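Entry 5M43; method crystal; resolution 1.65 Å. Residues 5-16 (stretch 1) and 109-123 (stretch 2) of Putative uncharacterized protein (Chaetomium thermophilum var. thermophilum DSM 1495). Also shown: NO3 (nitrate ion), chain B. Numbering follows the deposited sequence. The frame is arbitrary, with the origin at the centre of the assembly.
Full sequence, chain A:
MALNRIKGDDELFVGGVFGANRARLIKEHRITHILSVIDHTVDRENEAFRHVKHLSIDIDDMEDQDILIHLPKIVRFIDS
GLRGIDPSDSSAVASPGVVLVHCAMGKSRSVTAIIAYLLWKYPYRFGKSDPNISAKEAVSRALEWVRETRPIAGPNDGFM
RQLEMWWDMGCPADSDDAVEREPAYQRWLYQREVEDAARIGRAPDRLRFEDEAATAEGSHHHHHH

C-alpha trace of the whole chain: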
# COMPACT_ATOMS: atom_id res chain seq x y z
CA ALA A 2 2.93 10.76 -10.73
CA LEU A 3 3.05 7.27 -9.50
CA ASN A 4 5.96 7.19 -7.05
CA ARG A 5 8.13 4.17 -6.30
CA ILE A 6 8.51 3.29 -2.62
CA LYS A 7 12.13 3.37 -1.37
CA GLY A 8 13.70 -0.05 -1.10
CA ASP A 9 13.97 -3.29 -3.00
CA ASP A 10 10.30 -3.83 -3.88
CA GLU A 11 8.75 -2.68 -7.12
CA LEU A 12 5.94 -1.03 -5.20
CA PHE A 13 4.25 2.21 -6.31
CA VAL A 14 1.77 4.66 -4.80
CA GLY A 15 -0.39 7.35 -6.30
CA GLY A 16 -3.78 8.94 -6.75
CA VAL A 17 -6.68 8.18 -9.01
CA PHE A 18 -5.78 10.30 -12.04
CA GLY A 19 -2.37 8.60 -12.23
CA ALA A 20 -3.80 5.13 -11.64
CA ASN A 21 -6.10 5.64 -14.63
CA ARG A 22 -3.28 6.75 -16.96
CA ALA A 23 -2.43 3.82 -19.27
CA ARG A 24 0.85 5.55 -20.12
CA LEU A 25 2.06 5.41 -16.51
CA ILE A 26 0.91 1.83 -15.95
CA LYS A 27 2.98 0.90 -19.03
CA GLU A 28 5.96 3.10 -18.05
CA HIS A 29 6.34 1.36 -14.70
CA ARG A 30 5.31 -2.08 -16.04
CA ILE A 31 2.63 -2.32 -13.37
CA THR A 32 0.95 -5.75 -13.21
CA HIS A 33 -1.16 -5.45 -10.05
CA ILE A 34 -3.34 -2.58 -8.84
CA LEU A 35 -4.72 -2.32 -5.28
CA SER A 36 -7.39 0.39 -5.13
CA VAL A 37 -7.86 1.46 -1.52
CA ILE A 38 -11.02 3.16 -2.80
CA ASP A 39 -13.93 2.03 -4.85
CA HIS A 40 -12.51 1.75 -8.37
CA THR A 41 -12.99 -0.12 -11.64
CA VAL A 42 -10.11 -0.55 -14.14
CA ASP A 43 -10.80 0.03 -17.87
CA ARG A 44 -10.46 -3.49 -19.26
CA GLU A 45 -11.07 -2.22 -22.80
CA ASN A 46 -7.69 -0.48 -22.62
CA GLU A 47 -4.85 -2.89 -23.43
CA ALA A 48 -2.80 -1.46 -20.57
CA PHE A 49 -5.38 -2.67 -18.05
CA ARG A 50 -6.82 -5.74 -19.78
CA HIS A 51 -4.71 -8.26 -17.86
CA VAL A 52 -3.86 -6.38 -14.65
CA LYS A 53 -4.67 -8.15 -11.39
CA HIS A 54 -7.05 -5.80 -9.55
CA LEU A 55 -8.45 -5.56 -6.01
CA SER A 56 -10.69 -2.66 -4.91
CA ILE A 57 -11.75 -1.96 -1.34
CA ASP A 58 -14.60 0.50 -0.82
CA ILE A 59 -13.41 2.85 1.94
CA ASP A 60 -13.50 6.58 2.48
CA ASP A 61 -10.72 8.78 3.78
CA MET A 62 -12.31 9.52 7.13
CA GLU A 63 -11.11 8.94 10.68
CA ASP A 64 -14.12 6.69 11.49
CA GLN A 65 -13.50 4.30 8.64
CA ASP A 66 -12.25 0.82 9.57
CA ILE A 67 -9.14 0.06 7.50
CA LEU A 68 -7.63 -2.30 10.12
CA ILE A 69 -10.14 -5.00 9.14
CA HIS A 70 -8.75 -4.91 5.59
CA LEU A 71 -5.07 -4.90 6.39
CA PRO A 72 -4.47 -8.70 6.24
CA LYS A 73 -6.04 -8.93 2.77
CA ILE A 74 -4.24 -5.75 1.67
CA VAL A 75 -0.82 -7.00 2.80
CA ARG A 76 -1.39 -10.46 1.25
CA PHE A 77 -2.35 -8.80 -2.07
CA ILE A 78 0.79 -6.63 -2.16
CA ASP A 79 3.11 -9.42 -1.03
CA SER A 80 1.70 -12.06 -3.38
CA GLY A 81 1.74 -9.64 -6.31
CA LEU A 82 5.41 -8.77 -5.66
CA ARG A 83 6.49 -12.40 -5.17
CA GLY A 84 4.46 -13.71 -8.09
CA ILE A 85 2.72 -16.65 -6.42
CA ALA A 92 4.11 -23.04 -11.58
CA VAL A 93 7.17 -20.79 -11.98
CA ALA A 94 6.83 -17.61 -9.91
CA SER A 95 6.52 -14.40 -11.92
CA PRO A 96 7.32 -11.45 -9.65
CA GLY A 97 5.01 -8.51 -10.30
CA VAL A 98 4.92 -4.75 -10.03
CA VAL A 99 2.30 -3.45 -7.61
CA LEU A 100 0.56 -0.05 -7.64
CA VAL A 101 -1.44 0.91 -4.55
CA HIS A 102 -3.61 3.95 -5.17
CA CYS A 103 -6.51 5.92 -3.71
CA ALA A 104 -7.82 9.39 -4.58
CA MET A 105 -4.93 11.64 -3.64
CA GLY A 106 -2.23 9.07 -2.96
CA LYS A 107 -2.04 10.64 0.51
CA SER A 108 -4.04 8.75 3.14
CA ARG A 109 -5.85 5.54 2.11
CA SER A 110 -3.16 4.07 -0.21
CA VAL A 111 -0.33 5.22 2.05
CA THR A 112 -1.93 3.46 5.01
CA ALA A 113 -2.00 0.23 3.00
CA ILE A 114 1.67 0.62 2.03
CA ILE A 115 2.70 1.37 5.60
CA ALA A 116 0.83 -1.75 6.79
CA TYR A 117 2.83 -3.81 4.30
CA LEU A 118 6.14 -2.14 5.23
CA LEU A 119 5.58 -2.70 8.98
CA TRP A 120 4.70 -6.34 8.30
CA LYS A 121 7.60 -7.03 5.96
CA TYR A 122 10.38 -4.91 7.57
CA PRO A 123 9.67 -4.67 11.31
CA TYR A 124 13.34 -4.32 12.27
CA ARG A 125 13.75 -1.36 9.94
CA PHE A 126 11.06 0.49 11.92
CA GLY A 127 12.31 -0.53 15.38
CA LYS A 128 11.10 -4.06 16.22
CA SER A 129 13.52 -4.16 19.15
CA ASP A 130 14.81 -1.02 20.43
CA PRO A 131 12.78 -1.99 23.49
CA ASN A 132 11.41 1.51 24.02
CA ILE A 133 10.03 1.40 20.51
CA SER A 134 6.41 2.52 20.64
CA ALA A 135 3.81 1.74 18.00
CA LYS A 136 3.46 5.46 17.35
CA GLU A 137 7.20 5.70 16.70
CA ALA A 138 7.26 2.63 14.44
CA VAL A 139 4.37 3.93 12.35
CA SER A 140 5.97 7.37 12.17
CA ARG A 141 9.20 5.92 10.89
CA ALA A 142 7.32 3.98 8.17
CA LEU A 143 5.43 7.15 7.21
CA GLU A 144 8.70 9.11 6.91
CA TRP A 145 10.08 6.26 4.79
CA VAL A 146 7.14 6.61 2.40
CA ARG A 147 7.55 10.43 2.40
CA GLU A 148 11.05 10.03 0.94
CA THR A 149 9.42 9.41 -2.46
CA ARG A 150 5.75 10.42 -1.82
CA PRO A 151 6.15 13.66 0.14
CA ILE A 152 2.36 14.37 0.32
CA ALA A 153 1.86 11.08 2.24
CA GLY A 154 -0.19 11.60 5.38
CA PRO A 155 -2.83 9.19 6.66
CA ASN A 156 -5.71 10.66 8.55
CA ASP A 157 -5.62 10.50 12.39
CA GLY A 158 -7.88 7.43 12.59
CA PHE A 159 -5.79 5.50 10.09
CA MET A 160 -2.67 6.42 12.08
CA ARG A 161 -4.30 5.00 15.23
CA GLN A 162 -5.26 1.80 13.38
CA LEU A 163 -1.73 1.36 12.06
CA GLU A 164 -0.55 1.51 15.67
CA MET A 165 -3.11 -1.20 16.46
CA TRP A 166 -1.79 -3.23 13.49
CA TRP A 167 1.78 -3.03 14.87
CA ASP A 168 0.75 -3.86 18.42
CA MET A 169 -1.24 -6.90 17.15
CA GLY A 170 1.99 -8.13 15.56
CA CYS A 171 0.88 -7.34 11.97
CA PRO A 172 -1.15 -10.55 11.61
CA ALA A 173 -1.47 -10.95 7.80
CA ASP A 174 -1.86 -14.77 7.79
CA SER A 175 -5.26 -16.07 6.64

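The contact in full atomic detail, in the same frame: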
# COMPACT_ATOMS: atom_id res chain seq x y z
N ARG A 5 7.61 5.47 -6.76
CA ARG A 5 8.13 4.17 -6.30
C ARG A 5 8.58 4.27 -4.85
O ARG A 5 9.40 5.13 -4.49
CB ARG A 5 9.31 3.79 -7.21
CG ARG A 5 9.80 2.33 -6.91
CD ARG A 5 11.17 2.08 -7.61
NE ARG A 5 11.66 0.71 -7.39
CZ ARG A 5 12.27 0.34 -6.29
NH1 ARG A 5 12.51 1.26 -5.34
NH2 ARG A 5 12.80 -0.93 -6.21
N ILE A 6 8.09 3.31 -4.02
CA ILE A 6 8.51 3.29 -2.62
C ILE A 6 10.00 2.93 -2.50
O ILE A 6 10.50 2.01 -3.16
CB ILE A 6 7.62 2.26 -1.88
CG1 ILE A 6 6.10 2.65 -1.99
CG2 ILE A 6 8.09 2.15 -0.41
CD1 ILE A 6 5.80 4.09 -1.38
N LYS A 7 10.72 3.63 -1.61
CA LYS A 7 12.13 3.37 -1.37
C LYS A 7 12.36 1.92 -0.93
O LYS A 7 11.55 1.36 -0.15
CB LYS A 7 12.64 4.34 -0.29
CG LYS A 7 14.08 4.14 0.13
CD LYS A 7 14.46 5.12 1.25
CE LYS A 7 15.96 4.95 1.55
NZ LYS A 7 16.38 5.89 2.61
N GLY A 8 13.38 1.30 -1.51
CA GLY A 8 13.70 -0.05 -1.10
C GLY A 8 13.74 -1.01 -2.26
O GLY A 8 13.82 -0.62 -3.42
N ASP A 9 13.74 -2.31 -1.95
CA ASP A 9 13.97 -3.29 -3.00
C ASP A 9 12.70 -3.76 -3.69
O ASP A 9 12.79 -4.58 -4.60
CB ASP A 9 14.72 -4.48 -2.41
CG ASP A 9 16.08 -4.08 -1.92
OD1 ASP A 9 16.68 -3.18 -2.55
OD2 ASP A 9 16.58 -4.70 -0.95
N ASP A 10 11.53 -3.32 -3.29
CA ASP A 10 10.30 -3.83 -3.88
C ASP A 10 9.86 -2.92 -4.99
O ASP A 10 9.85 -1.70 -4.84
CB ASP A 10 9.17 -3.88 -2.82
CG ASP A 10 9.52 -4.76 -1.61
OD1 ASP A 10 9.97 -5.91 -1.82
OD2 ASP A 10 9.40 -4.24 -0.49
N GLU A 11 9.30 -3.51 -6.04
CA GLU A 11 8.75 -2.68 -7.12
C GLU A 11 7.30 -2.36 -6.77
O GLU A 11 6.33 -2.90 -7.33
CB GLU A 11 8.87 -3.36 -8.48
CG GLU A 11 10.36 -3.62 -8.94
CD GLU A 11 11.13 -2.28 -9.01
OE1 GLU A 11 12.31 -2.25 -8.63
OE2 GLU A 11 10.57 -1.28 -9.40
N LEU A 12 7.17 -1.40 -5.87
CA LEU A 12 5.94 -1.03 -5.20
C LEU A 12 5.76 0.47 -5.46
O LEU A 12 6.67 1.25 -5.15
CB LEU A 12 6.09 -1.33 -3.72
CG LEU A 12 4.91 -0.91 -2.82
CD1 LEU A 12 3.64 -1.64 -3.30
CD2 LEU A 12 5.22 -1.29 -1.38
N PHE A 13 4.55 0.84 -5.91
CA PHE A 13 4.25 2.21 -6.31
C PHE A 13 3.02 2.71 -5.59
O PHE A 13 2.15 1.92 -5.21
CB PHE A 13 4.01 2.30 -7.84
CG PHE A 13 5.27 2.10 -8.65
CD1 PHE A 13 5.85 0.83 -8.83
CD2 PHE A 13 5.92 3.22 -9.22
CE1 PHE A 13 7.04 0.65 -9.57
CE2 PHE A 13 7.13 3.03 -9.96
CZ PHE A 13 7.67 1.79 -10.11
N VAL A 14 2.92 4.03 -5.47
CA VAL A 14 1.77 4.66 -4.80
C VAL A 14 1.37 5.89 -5.61
O VAL A 14 2.22 6.59 -6.20
CB VAL A 14 2.14 5.05 -3.36
CG1 VAL A 14 3.20 6.11 -3.30
CG2 VAL A 14 0.90 5.60 -2.58
N GLY A 15 0.08 6.17 -5.60
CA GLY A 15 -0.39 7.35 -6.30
C GLY A 15 -1.87 7.56 -6.11
O GLY A 15 -2.51 6.86 -5.32
N GLY A 16 -2.37 8.60 -6.77
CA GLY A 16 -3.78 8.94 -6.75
C GLY A 16 -4.53 8.40 -7.96
O GLY A 16 -4.01 7.65 -8.78
N ARG A 109 -5.41 6.94 2.19
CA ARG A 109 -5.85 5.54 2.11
C ARG A 109 -4.72 4.62 1.57
O ARG A 109 -4.39 3.61 2.19
CB ARG A 109 -7.08 5.43 1.23
CG ARG A 109 -8.37 5.85 2.00
CD ARG A 109 -9.48 5.96 1.03
NE ARG A 109 -9.37 7.22 0.28
CZ ARG A 109 -10.36 7.72 -0.45
NH1 ARG A 109 -11.52 7.06 -0.53
NH2 ARG A 109 -10.21 8.91 -1.11
N SER A 110 -4.17 4.94 0.40
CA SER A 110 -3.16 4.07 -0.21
C SER A 110 -1.90 4.01 0.65
O SER A 110 -1.24 2.98 0.73
CB SER A 110 -2.79 4.54 -1.65
OG SER A 110 -2.45 5.90 -1.58
N VAL A 111 -1.53 5.16 1.24
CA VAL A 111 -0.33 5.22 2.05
C VAL A 111 -0.49 4.34 3.28
O VAL A 111 0.47 3.72 3.74
CB VAL A 111 -0.04 6.70 2.43
CG1 VAL A 111 1.06 6.87 3.47
CG2 VAL A 111 0.41 7.46 1.16
N THR A 112 -1.70 4.35 3.88
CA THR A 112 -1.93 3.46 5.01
C THR A 112 -1.72 2.00 4.63
O THR A 112 -1.09 1.22 5.38
CB THR A 112 -3.35 3.70 5.54
OG1 THR A 112 -3.45 5.03 6.04
CG2 THR A 112 -3.68 2.65 6.68
N ALA A 113 -2.22 1.61 3.46
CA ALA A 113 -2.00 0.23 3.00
C ALA A 113 -0.53 -0.08 2.82
O ALA A 113 -0.08 -1.17 3.20
CB ALA A 113 -2.77 0.02 1.69
N ILE A 114 0.23 0.86 2.25
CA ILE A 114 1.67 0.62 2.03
C ILE A 114 2.38 0.53 3.36
O ILE A 114 3.23 -0.34 3.55
CB ILE A 114 2.25 1.73 1.15
CG1 ILE A 114 1.74 1.44 -0.26
CG2 ILE A 114 3.82 1.77 1.31
CD1 ILE A 114 2.24 2.35 -1.28
N ILE A 115 2.06 1.43 4.30
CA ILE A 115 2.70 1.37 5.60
C ILE A 115 2.40 0.02 6.27
O ILE A 115 3.27 -0.58 6.90
CB ILE A 115 2.26 2.56 6.47
CG1 ILE A 115 2.88 3.86 5.90
CG2 ILE A 115 2.62 2.31 7.95
CD1 ILE A 115 2.30 5.03 6.69
N ALA A 116 1.14 -0.46 6.18
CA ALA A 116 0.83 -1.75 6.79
C ALA A 116 1.72 -2.86 6.23
O ALA A 116 2.16 -3.74 6.98
CB ALA A 116 -0.64 -2.11 6.55
N TYR A 117 1.95 -2.83 4.92
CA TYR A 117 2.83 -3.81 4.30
C TYR A 117 4.26 -3.63 4.78
O TYR A 117 4.94 -4.62 5.13
CB TYR A 117 2.70 -3.68 2.79
CG TYR A 117 3.83 -4.39 2.06
CD1 TYR A 117 3.80 -5.73 1.81
CD2 TYR A 117 4.93 -3.66 1.61
CE1 TYR A 117 4.88 -6.36 1.16
CE2 TYR A 117 5.99 -4.24 0.92
CZ TYR A 117 5.93 -5.60 0.65
OH TYR A 117 6.99 -6.23 0.03
N LEU A 118 4.75 -2.36 4.83
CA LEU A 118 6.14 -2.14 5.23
C LEU A 118 6.38 -2.57 6.68
O LEU A 118 7.44 -3.13 7.01
CB LEU A 118 6.53 -0.66 5.07
CG LEU A 118 6.54 -0.08 3.66
CD1 LEU A 118 6.82 1.44 3.76
CD2 LEU A 118 7.72 -0.78 2.91
N LEU A 119 5.44 -2.27 7.59
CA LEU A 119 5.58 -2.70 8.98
C LEU A 119 5.58 -4.22 9.11
O LEU A 119 6.29 -4.80 9.94
CB LEU A 119 4.40 -2.14 9.82
CG LEU A 119 4.45 -0.61 9.91
CD1 LEU A 119 3.12 -0.18 10.62
CD2 LEU A 119 5.64 -0.15 10.72
N TRP A 120 4.79 -4.87 8.26
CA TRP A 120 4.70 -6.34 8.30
C TRP A 120 5.94 -6.99 7.72
O TRP A 120 6.42 -8.02 8.22
CB TRP A 120 3.46 -6.75 7.50
CG TRP A 120 3.40 -8.21 7.24
CD1 TRP A 120 2.95 -9.18 8.11
CD2 TRP A 120 3.81 -8.89 6.03
NE1 TRP A 120 3.11 -10.44 7.52
CE2 TRP A 120 3.61 -10.27 6.24
CE3 TRP A 120 4.33 -8.47 4.79
CZ2 TRP A 120 3.88 -11.22 5.25
CZ3 TRP A 120 4.61 -9.43 3.82
CH2 TRP A 120 4.42 -10.80 4.07
N LYS A 121 6.45 -6.41 6.65
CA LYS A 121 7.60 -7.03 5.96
C LYS A 121 8.95 -6.65 6.58
O LYS A 121 9.85 -7.50 6.66
CB LYS A 121 7.57 -6.70 4.48
CG LYS A 121 8.78 -7.41 3.75
CD LYS A 121 8.55 -7.33 2.35
CE LYS A 121 9.69 -8.14 1.66
NZ LYS A 121 9.56 -8.06 0.16
N TYR A 122 9.10 -5.41 7.05
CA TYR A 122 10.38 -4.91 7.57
C TYR A 122 10.28 -4.36 9.00
O TYR A 122 10.70 -3.23 9.28
CB TYR A 122 10.93 -3.85 6.64
CG TYR A 122 10.99 -4.23 5.18
CD1 TYR A 122 10.05 -3.72 4.29
CD2 TYR A 122 12.00 -5.06 4.70
CE1 TYR A 122 10.10 -4.03 2.93
CE2 TYR A 122 12.05 -5.38 3.36
CZ TYR A 122 11.10 -4.86 2.48
OH TYR A 122 11.22 -5.18 1.14
N PRO A 123 9.82 -5.18 9.95
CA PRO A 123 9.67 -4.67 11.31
C PRO A 123 10.97 -4.16 11.93
O PRO A 123 10.94 -3.20 12.69
CB PRO A 123 9.11 -5.89 12.08
CG PRO A 123 9.49 -7.10 11.22
CD PRO A 123 9.38 -6.58 9.81
N NO3 B . -6.71 9.69 -0.11
O1 NO3 B . -5.56 10.20 -0.06
O2 NO3 B . -7.44 9.87 -1.12
O3 NO3 B . -7.05 8.87 0.79
O HOH W 1 13.38 -3.15 0.70

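The contact is a strand laid nearly antiparallel along a helix, apolar along most of its length and closed at the C-terminal end of the helix by a cluster of charge and hydroxyls around Asp10. Strand 12-15 and helix 109-121 run at 157° between their N-to-C directions, and their axes come within 8.4 Å. The backbones are nearest where the CA atoms of Val14 and Ser110 lie 6.8 Å apart, and together the stretches bury 458 Å².

Side-chain direction follows the alternation of an extended chain: the CA-to-CB bonds of Leu12 and Val14 point toward the helix, that of Phe13 away. On the helix, Ser110, Ile114, Tyr117 and Lys121 point their CA-to-CB bonds toward stretch 1, the three-to-four-residue spacing expected of one helical face. The helix is maintained by i+4 to i backbone bonds such as Ile114 N to Ser110 O, 3.0 Å.

Ile114 is the centre of the apolar part, with 80 Å² covered. In its m, t rotamer the side chain extends so that CD1 reaches 3.4 Å from Val14 CB and 3.9 Å from Ile6 CG1, while its CG2 lies 4.3 Å from Leu12 CD2. Leu12 CD2 also packs 3.8 Å from Tyr117 CE2, approaching the ring obliquely. Farther along, Val14 CG2 meets Val111 CG2 at 4.2 Å and sits 3.5 Å from Ser110 OG, a hydroxyl buried here without a hydrogen-bonding partner in the model.

Asp10 supplies the polar chemistry. Its OD1 accepts from Lys121 NZ at 3.0 Å, a hydrogen bond within a salt bridge; all four lysine chi angles are t, so the extended chain carries the ammonium group to the carboxylate. Tyr122, just past the helix, donates from OH to Asp10 OD2 at 2.6 Å, a short bond consistent with a phenol facing a carboxylate. Tyr117 OH also lies 3.2 Å from Asp10 OD2, but any bond there is weak. Both tyrosines present ring edges to OD2, as expected when the approach is through the hydroxyl. A water extends the network, accepting from Asp9 N at 2.8 Å and donating weakly to Tyr122 OH at 3.0 Å.

The loop bearing Asp10 is braced from within stretch 1. Arg5 NH2 forms a salt bridge to Glu11 OE1 at 2.8 Å, Arg5 NE bonds to Glu11 OE2 at 3.0 Å, and Arg5 NH1 reaches Gly8 O at 3.0 Å. Ile6 N to Leu12 O, 2.7 Å, ties the two ends of this loop together.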